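Local structure of phosphopantetheine adenylyltransferase (Archaeoglobus fulgidus, 3DO8) at residues M1-L5 with V85-V91. The protein probably transfers an adenylyl group reversibly from ATP to 4'-phosphopantetheine, forming dephospho-CoA and pyrophosphate in coenzyme A biosynthesis. Sequence-based numbering, arbitrary orientation.
Sequences MKVAL and VDFEYLV
Residues 3-5 and 89-91, parts of strands 3-7 and 89-92, run parallel, their axes 4.7 Å apart at closest approach and crossing at -23°, with V3 opposite Y89 and A4 opposite L90 (CA-CA 4.8 and 4.7 Å). A4 N donates to Y89 O (2.9 Å) and A4 O accepts from V91 N (2.9 Å), so A4 bonds to the residues flanking its partner, the rule of a parallel pair. Just N-terminal to the strands, K2 and E88 both turn to helical phi/psi (-77/-51° and -78/-44°), kinking the two chains in step. K2 O then receives both E88 N (2.9 Å) and Y89 N (3.1 Å), and M1 N donates to D86 O (3.0 Å). V3, L5, Y89 and V91 point to one sheet face, where V3 CG1 meets V91 CG2 (3.8 Å) and helix 14-27 packs on V3, L5 and V91. A4 and L90 point to the opposite face. F87 (chi1 m) turns one ring face to A4, whose CB lies 3.5 Å from the F87 ring centroid, almost on the ring normal, in a CH-pi contact; M1 SD lies at the ring edge, 5.0 Å from the same centroid, a Met-aromatic contact. Extended K2 and E88 side chains (chi1 t) join in a salt bridge, K2 NZ to E88 OE1 3.2 Å. Strand 3-7 is the middle strand of the five-stranded parallel sheet (order 3-2-1-4-5) and 89-92 its neighbour, in the Rossmann-like core of nucleotidyltransferases in the HUP clan. The chemistry is graded: apolar packing and backbone bonds fix the buried strands, whereas the polar ends of E88 and Y89 reach the second subunit, E88 pairing with K18 of the second subunit and Y89 OH hydrogen-bonded to D21 of that subunit.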
loop_
_atom_site.group_PDB
_atom_site.type_symbol
_atom_site.label_atom_id
_atom_site.label_comp_id
_atom_site.label_asym_id
_atom_site.label_seq_id
_atom_site.Cartn_x
_atom_site.Cartn_y
_atom_site.Cartn_z
ATOM N N MET A 1 -15.982 -2.563 -7.235
ATOM C CA MET A 1 -15.464 -3.191 -6.010
ATOM C C MET A 1 -14.179 -2.453 -5.588
ATOM O O MET A 1 -13.373 -2.127 -6.421
ATOM C CB MET A 1 -15.239 -4.649 -6.383
ATOM C CG MET A 1 -15.743 -5.576 -5.394
ATOM S SD MET A 1 -14.452 -5.417 -4.188
ATOM C CE MET A 1 -15.332 -5.890 -2.714
ATOM N N LYS A 2 -13.979 -2.129 -4.313
ATOM C CA LYS A 2 -13.011 -1.137 -4.034
ATOM C C LYS A 2 -11.616 -1.805 -4.169
ATOM O O LYS A 2 -10.765 -1.261 -4.874
ATOM C CB LYS A 2 -13.197 -0.416 -2.674
ATOM C CG LYS A 2 -12.499 0.917 -2.630
ATOM C CD LYS A 2 -12.905 1.735 -1.420
ATOM C CE LYS A 2 -12.069 2.980 -1.278
ATOM N NZ LYS A 2 -12.723 4.138 -1.913
ATOM N N VAL A 3 -11.384 -2.960 -3.511
ATOM C CA VAL A 3 -10.001 -3.483 -3.387
ATOM C C VAL A 3 -9.924 -4.988 -3.697
ATOM O O VAL A 3 -10.709 -5.775 -3.145
ATOM C CB VAL A 3 -9.429 -3.266 -1.969
ATOM C CG1 VAL A 3 -7.981 -3.766 -1.911
ATOM C CG2 VAL A 3 -9.543 -1.815 -1.537
ATOM N N ALA A 4 -8.981 -5.367 -4.566
ATOM C CA ALA A 4 -8.611 -6.745 -4.887
ATOM C C ALA A 4 -7.344 -7.181 -4.163
ATOM O O ALA A 4 -6.411 -6.421 -4.074
ATOM C CB ALA A 4 -8.375 -6.885 -6.345
ATOM N N LEU A 5 -7.375 -8.394 -3.628
ATOM C CA LEU A 5 -6.255 -9.048 -2.990
ATOM C C LEU A 5 -6.396 -10.524 -3.314
ATOM O O LEU A 5 -7.472 -11.048 -3.261
ATOM C CB LEU A 5 -6.347 -8.893 -1.450
ATOM C CG LEU A 5 -5.418 -9.706 -0.580
ATOM C CD1 LEU A 5 -3.955 -9.376 -0.872
ATOM C CD2 LEU A 5 -5.749 -9.457 0.843
ATOM N N VAL A 85 -13.910 -7.166 -13.419
ATOM C CA VAL A 85 -14.402 -6.263 -12.381
ATOM C C VAL A 85 -13.531 -5.037 -12.311
ATOM O O VAL A 85 -12.290 -5.127 -12.469
ATOM C CB VAL A 85 -14.406 -6.973 -11.004
ATOM C CG1 VAL A 85 -14.834 -5.999 -9.846
ATOM C CG2 VAL A 85 -15.258 -8.224 -11.040
ATOM N N ASP A 86 -14.149 -3.892 -12.028
ATOM C CA ASP A 86 -13.419 -2.661 -11.860
ATOM C C ASP A 86 -13.107 -2.577 -10.370
ATOM O O ASP A 86 -14.030 -2.625 -9.507
ATOM C CB ASP A 86 -14.176 -1.421 -12.344
ATOM C CG ASP A 86 -14.321 -1.359 -13.871
ATOM O OD1 ASP A 86 -13.488 -1.932 -14.604
ATOM O OD2 ASP A 86 -15.282 -0.709 -14.352
ATOM N N PHE A 87 -11.823 -2.599 -10.077
ATOM C CA PHE A 87 -11.289 -2.384 -8.743
ATOM C C PHE A 87 -10.580 -1.039 -8.723
ATOM O O PHE A 87 -9.954 -0.637 -9.719
ATOM C CB PHE A 87 -10.257 -3.477 -8.384
ATOM C CG PHE A 87 -10.841 -4.840 -8.236
ATOM C CD1 PHE A 87 -11.514 -5.197 -7.077
ATOM C CD2 PHE A 87 -10.689 -5.796 -9.239
ATOM C CE1 PHE A 87 -12.065 -6.456 -6.937
ATOM C CE2 PHE A 87 -11.224 -7.066 -9.100
ATOM C CZ PHE A 87 -11.920 -7.398 -7.945
ATOM N N GLU A 88 -10.652 -0.358 -7.590
ATOM C CA GLU A 88 -9.879 0.866 -7.413
ATOM C C GLU A 88 -8.393 0.584 -7.093
ATOM O O GLU A 88 -7.506 1.240 -7.634
ATOM C CB GLU A 88 -10.491 1.726 -6.313
ATOM C CG GLU A 88 -9.839 3.069 -6.165
ATOM C CD GLU A 88 -10.665 4.044 -5.300
ATOM O OE1 GLU A 88 -11.846 3.734 -4.979
ATOM O OE2 GLU A 88 -10.137 5.115 -4.936
ATOM N N TYR A 89 -8.149 -0.379 -6.205
ATOM C CA TYR A 89 -6.807 -0.736 -5.749
ATOM C C TYR A 89 -6.645 -2.258 -5.883
ATOM O O TYR A 89 -7.595 -3.012 -5.647
ATOM C CB TYR A 89 -6.627 -0.369 -4.261
ATOM C CG TYR A 89 -6.570 1.123 -3.997
ATOM C CD1 TYR A 89 -5.526 1.888 -4.487
ATOM C CD2 TYR A 89 -7.563 1.763 -3.257
ATOM C CE1 TYR A 89 -5.446 3.231 -4.239
ATOM C CE2 TYR A 89 -7.508 3.132 -3.026
ATOM C CZ TYR A 89 -6.431 3.857 -3.520
ATOM O OH TYR A 89 -6.289 5.230 -3.314
ATOM N N LEU A 90 -5.420 -2.663 -6.189
ATOM C CA LEU A 90 -5.006 -4.052 -6.198
ATOM C C LEU A 90 -3.788 -4.134 -5.292
ATOM O O LEU A 90 -2.746 -3.516 -5.578
ATOM C CB LEU A 90 -4.632 -4.483 -7.616
ATOM C CG LEU A 90 -4.014 -5.887 -7.852
ATOM C CD1 LEU A 90 -4.773 -7.051 -7.200
ATOM C CD2 LEU A 90 -3.778 -6.113 -9.386
ATOM N N VAL A 91 -3.947 -4.834 -4.180
ATOM C CA VAL A 91 -2.939 -4.933 -3.140
ATOM C C VAL A 91 -2.157 -6.223 -3.373
ATOM O O VAL A 91 -2.751 -7.303 -3.433
ATOM C CB VAL A 91 -3.546 -4.938 -1.713
ATOM C CG1 VAL A 91 -2.421 -5.236 -0.672
ATOM C CG2 VAL A 91 -4.220 -3.599 -1.452
#